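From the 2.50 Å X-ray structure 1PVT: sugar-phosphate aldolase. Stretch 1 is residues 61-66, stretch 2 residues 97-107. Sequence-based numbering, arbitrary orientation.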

ATOM      1  N   LEU A  61     -12.142   1.131   0.827  1.00 57.55           N
ATOM      2  CA  LEU A  61     -11.970   1.966  -0.345  1.00 53.59           C
ATOM      3  C   LEU A  61     -10.660   1.536  -0.970  1.00 51.40           C
ATOM      4  O   LEU A  61      -9.636   1.466  -0.293  1.00 50.69           O
ATOM      5  CB  LEU A  61     -11.889   3.439   0.072  1.00 53.13           C
ATOM      6  CG  LEU A  61     -13.195   4.177   0.395  1.00 51.67           C
ATOM      7  CD1 LEU A  61     -12.914   5.409   1.247  1.00 49.05           C
ATOM      8  CD2 LEU A  61     -13.898   4.539  -0.916  1.00 49.87           C
ATOM      9  N   ILE A  62     -10.691   1.223  -2.255  1.00 49.41           N
ATOM     10  CA  ILE A  62      -9.478   0.811  -2.930  1.00 48.14           C
ATOM     11  C   ILE A  62      -9.521   1.309  -4.360  1.00 47.32           C
ATOM     12  O   ILE A  62     -10.578   1.388  -4.975  1.00 46.03           O
ATOM     13  CB  ILE A  62      -9.324  -0.724  -2.919  1.00 48.19           C
ATOM     14  CG1 ILE A  62      -7.960  -1.123  -3.487  1.00 47.89           C
ATOM     15  CG2 ILE A  62     -10.417  -1.356  -3.756  1.00 48.32           C
ATOM     16  CD1 ILE A  62      -7.662  -2.605  -3.385  1.00 47.44           C
ATOM     17  N   THR A  63      -8.358   1.670  -4.880  1.00 48.16           N
ATOM     18  CA  THR A  63      -8.275   2.158  -6.240  1.00 47.66           C
ATOM     19  C   THR A  63      -8.805   1.053  -7.141  1.00 48.66           C
ATOM     20  O   THR A  63      -8.672  -0.128  -6.830  1.00 48.95           O
ATOM     21  CB  THR A  63      -6.808   2.533  -6.613  1.00 46.56           C
ATOM     22  OG1 THR A  63      -5.903   1.539  -6.117  1.00 45.61           O
ATOM     23  CG2 THR A  63      -6.434   3.862  -6.004  1.00 43.78           C
ATOM     24  N   ALA A  64      -9.435   1.451  -8.241  1.00 50.31           N
ATOM     25  CA  ALA A  64      -9.996   0.513  -9.208  1.00 51.39           C
ATOM     26  C   ALA A  64      -8.917  -0.011 -10.132  1.00 52.20           C
ATOM     27  O   ALA A  64      -7.768   0.398 -10.060  1.00 53.75           O
ATOM     28  CB  ALA A  64     -11.084   1.186 -10.028  1.00 51.01           C
ATOM     29  N   THR A  65      -9.301  -0.911 -11.020  1.00 53.72           N
ATOM     30  CA  THR A  65      -8.350  -1.506 -11.938  1.00 54.02           C
ATOM     31  C   THR A  65      -8.023  -0.557 -13.083  1.00 53.29           C
ATOM     32  O   THR A  65      -8.907   0.102 -13.627  1.00 52.28           O
ATOM     33  CB  THR A  65      -8.898  -2.853 -12.470  1.00 54.63           C
ATOM     34  OG1 THR A  65      -8.005  -3.389 -13.455  1.00 54.63           O
ATOM     35  CG2 THR A  65     -10.293  -2.660 -13.054  1.00 54.78           C
ATOM     36  N   GLY A  66      -6.735  -0.487 -13.416  1.00 54.28           N
ATOM     37  CA  GLY A  66      -6.255   0.380 -14.484  1.00 54.06           C
ATOM     38  C   GLY A  66      -6.088   1.820 -14.034  1.00 52.79           C
ATOM     39  O   GLY A  66      -5.717   2.700 -14.827  1.00 52.60           O
ATOM     40  N   GLY A  97     -15.450   0.696 -12.128  1.00 71.22           N
ATOM     41  CA  GLY A  97     -14.969  -0.601 -12.571  1.00 68.88           C
ATOM     42  C   GLY A  97     -14.775  -1.545 -11.400  1.00 67.19           C
ATOM     43  O   GLY A  97     -15.330  -1.334 -10.322  1.00 66.12           O
ATOM     44  N   LYS A  98     -14.004  -2.602 -11.610  1.00 66.58           N
ATOM     45  CA  LYS A  98     -13.730  -3.544 -10.539  1.00 66.63           C
ATOM     46  C   LYS A  98     -12.483  -3.022  -9.860  1.00 65.58           C
ATOM     47  O   LYS A  98     -11.697  -2.304 -10.472  1.00 65.73           O
ATOM     48  CB  LYS A  98     -13.466  -4.937 -11.102  1.00 67.66           C
ATOM     49  CG  LYS A  98     -14.683  -5.559 -11.731  1.00 70.55           C
ATOM     50  CD  LYS A  98     -14.351  -6.867 -12.408  1.00 73.72           C
ATOM     51  CE  LYS A  98     -15.619  -7.627 -12.778  1.00 75.76           C
ATOM     52  NZ  LYS A  98     -16.412  -8.014 -11.567  1.00 77.02           N
ATOM     53  N   PRO A  99     -12.280  -3.364  -8.583  1.00 64.53           N
ATOM     54  CA  PRO A  99     -11.073  -2.860  -7.929  1.00 63.25           C
ATOM     55  C   PRO A  99      -9.819  -3.307  -8.687  1.00 62.58           C
ATOM     56  O   PRO A  99      -9.890  -3.977  -9.727  1.00 61.62           O
ATOM     57  CB  PRO A  99     -11.146  -3.479  -6.532  1.00 62.48           C
ATOM     58  CG  PRO A  99     -12.603  -3.705  -6.325  1.00 63.04           C
ATOM     59  CD  PRO A  99     -13.069  -4.198  -7.663  1.00 63.93           C
ATOM     60  N   THR A 100      -8.668  -2.924  -8.152  1.00 62.03           N
ATOM     61  CA  THR A 100      -7.394  -3.279  -8.745  1.00 60.74           C
ATOM     62  C   THR A 100      -7.156  -4.780  -8.676  1.00 60.79           C
ATOM     63  O   THR A 100      -7.688  -5.469  -7.813  1.00 60.39           O
ATOM     64  CB  THR A 100      -6.242  -2.579  -8.012  1.00 59.33           C
ATOM     65  OG1 THR A 100      -5.018  -3.263  -8.298  1.00 58.74           O
ATOM     66  CG2 THR A 100      -6.478  -2.587  -6.516  1.00 57.86           C
ATOM     67  N   SER A 101      -6.341  -5.278  -9.591  1.00 61.15           N
ATOM     68  CA  SER A 101      -6.005  -6.688  -9.616  1.00 61.17           C
ATOM     69  C   SER A 101      -5.455  -7.135  -8.254  1.00 61.43           C
ATOM     70  O   SER A 101      -5.734  -8.248  -7.809  1.00 62.88           O
ATOM     71  CB  SER A 101      -4.946  -6.957 -10.692  1.00 61.95           C
ATOM     72  OG  SER A 101      -5.293  -6.371 -11.937  1.00 62.77           O
ATOM     73  N   GLU A 102      -4.674  -6.281  -7.592  1.00 61.00           N
ATOM     74  CA  GLU A 102      -4.094  -6.662  -6.302  1.00 61.19           C
ATOM     75  C   GLU A 102      -5.038  -6.515  -5.119  1.00 59.55           C
ATOM     76  O   GLU A 102      -4.631  -6.545  -3.954  1.00 58.23           O
ATOM     77  CB  GLU A 102      -2.782  -5.904  -6.043  1.00 63.14           C
ATOM     78  CG  GLU A 102      -2.854  -4.397  -6.089  1.00 64.91           C
ATOM     79  CD  GLU A 102      -1.476  -3.770  -5.985  1.00 66.34           C
ATOM     80  OE1 GLU A 102      -0.598  -4.142  -6.792  1.00 67.36           O
ATOM     81  OE2 GLU A 102      -1.266  -2.911  -5.106  1.00 66.62           O
ATOM     82  N   PHE A 103      -6.313  -6.368  -5.443  1.00 58.79           N
ATOM     83  CA  PHE A 103      -7.366  -6.247  -4.449  1.00 57.67           C
ATOM     84  C   PHE A 103      -7.269  -7.404  -3.445  1.00 56.27           C
ATOM     85  O   PHE A 103      -7.263  -7.187  -2.229  1.00 55.39           O
ATOM     86  CB  PHE A 103      -8.714  -6.219  -5.193  1.00 58.68           C
ATOM     87  CG  PHE A 103      -9.873  -6.784  -4.426  1.00 59.87           C
ATOM     88  CD1 PHE A 103     -10.061  -6.495  -3.071  1.00 60.96           C
ATOM     89  CD2 PHE A 103     -10.799  -7.604  -5.073  1.00 60.06           C
ATOM     90  CE1 PHE A 103     -11.163  -7.023  -2.364  1.00 60.03           C
ATOM     91  CE2 PHE A 103     -11.899  -8.135  -4.384  1.00 59.66           C
ATOM     92  CZ  PHE A 103     -12.081  -7.846  -3.026  1.00 59.13           C
ATOM     93  N   PRO A 104      -7.167  -8.644  -3.945  1.00 54.82           N
ATOM     94  CA  PRO A 104      -7.066  -9.837  -3.103  1.00 53.82           C
ATOM     95  C   PRO A 104      -5.973  -9.697  -2.058  1.00 54.14           C
ATOM     96  O   PRO A 104      -6.174  -9.999  -0.873  1.00 54.72           O
ATOM     97  CB  PRO A 104      -6.741 -10.927  -4.105  1.00 53.82           C
ATOM     98  CG  PRO A 104      -7.466 -10.468  -5.328  1.00 54.55           C
ATOM     99  CD  PRO A 104      -7.131  -9.013  -5.370  1.00 54.68           C
ATOM    100  N   THR A 105      -4.807  -9.239  -2.509  1.00 53.92           N
ATOM    101  CA  THR A 105      -3.668  -9.056  -1.624  1.00 52.06           C
ATOM    102  C   THR A 105      -4.029  -8.109  -0.490  1.00 53.23           C
ATOM    103  O   THR A 105      -3.882  -8.448   0.678  1.00 53.02           O
ATOM    104  CB  THR A 105      -2.479  -8.490  -2.380  1.00 49.89           C
ATOM    105  OG1 THR A 105      -2.174  -9.332  -3.497  1.00 49.13           O
ATOM    106  CG2 THR A 105      -1.283  -8.423  -1.469  1.00 47.94           C
ATOM    107  N   HIS A 106      -4.513  -6.924  -0.846  1.00 54.23           N
ATOM    108  CA  HIS A 106      -4.926  -5.915   0.132  1.00 54.40           C
ATOM    109  C   HIS A 106      -5.914  -6.535   1.097  1.00 55.39           C
ATOM    110  O   HIS A 106      -5.882  -6.286   2.309  1.00 54.13           O
ATOM    111  CB  HIS A 106      -5.617  -4.743  -0.574  1.00 54.43           C
ATOM    112  CG  HIS A 106      -4.678  -3.837  -1.307  1.00 53.95           C
ATOM    113  ND1 HIS A 106      -4.400  -2.556  -0.883  1.00 52.26           N
ATOM    114  CD2 HIS A 106      -3.934  -4.034  -2.421  1.00 54.05           C
ATOM    115  CE1 HIS A 106      -3.526  -2.002  -1.703  1.00 52.16           C
ATOM    116  NE2 HIS A 106      -3.226  -2.878  -2.645  1.00 52.74           N
ATOM    117  N   LEU A 107      -6.808  -7.336   0.532  1.00 56.77           N
ATOM    118  CA  LEU A 107      -7.826  -7.999   1.312  1.00 58.11           C
ATOM    119  C   LEU A 107      -7.190  -8.658   2.503  1.00 59.68           C
ATOM    120  O   LEU A 107      -7.548  -8.378   3.648  1.00 59.78           O
ATOM    121  CB  LEU A 107      -8.530  -9.058   0.482  1.00 57.69           C
ATOM    122  CG  LEU A 107     -10.044  -8.887   0.440  1.00 57.72           C
ATOM    123  CD1 LEU A 107     -10.665 -10.174  -0.065  1.00 57.79           C
ATOM    124  CD2 LEU A 107     -10.570  -8.538   1.831  1.00 58.07           C
TER
HETATM  125  O   HOH W   1      -5.159  -2.913 -11.576  1.00 43.38           O

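Contact between residues 61-66, the end of a strand and the loop after it, and residues 97-107, a loop that leads into a helix; together they bury 389 Å² of surface. Two backbone hydrogen bonds frame a single beta bridge between Ala64 and Pro99, whose CA atoms lie 3.8 Å apart. Thr100 N donates to Thr63 O (3.1 Å, N-H...O angle 135°), and Thr65 N donates to Lys98 O (2.8 Å, 150°), the shorter and straighter of the two. Pro99, lacking an amide hydrogen, cannot donate here; the bonds come from residues flanking the bridged pair. Thr65 N also lies 3.4 Å from Pro99 O, but the angle is too poor for a hydrogen bond. Apolar packing centres on Ile62, which, extended with both chi angles t, points toward the second stretch and gives up 97 Å², the largest share of any residue. Its CG2 meets Pro99 CB at 3.6 Å, while its CD1 reaches Thr100 CG2 at 3.3 Å and Phe103 CB at 4.2 Å. The same CD1 sits over one face of the His106 ring, 4.1 Å from the centroid and 19° off the normal, a CH-pi contact. Within the second stretch, His106 NE2 donates to Glu102 OE2 (3.1 Å, 166°), tying the ring beneath Ile62 to the N-cap residue. Thr100 OG1 accepts from Glu102 N (3.1 Å), and Thr100 O accepts from Phe103 N (2.9 Å) across a type I turn, so the residue that bonds to Thr63 also braces the start of the helix. At the exposed edge, water 1 links the stretches, accepting a weak hydrogen bond from Gly66 N (3.4 Å) and bonding to Thr100 OG1 (3.3 Å) and, weakly, to Ser101 OG (3.5 Å).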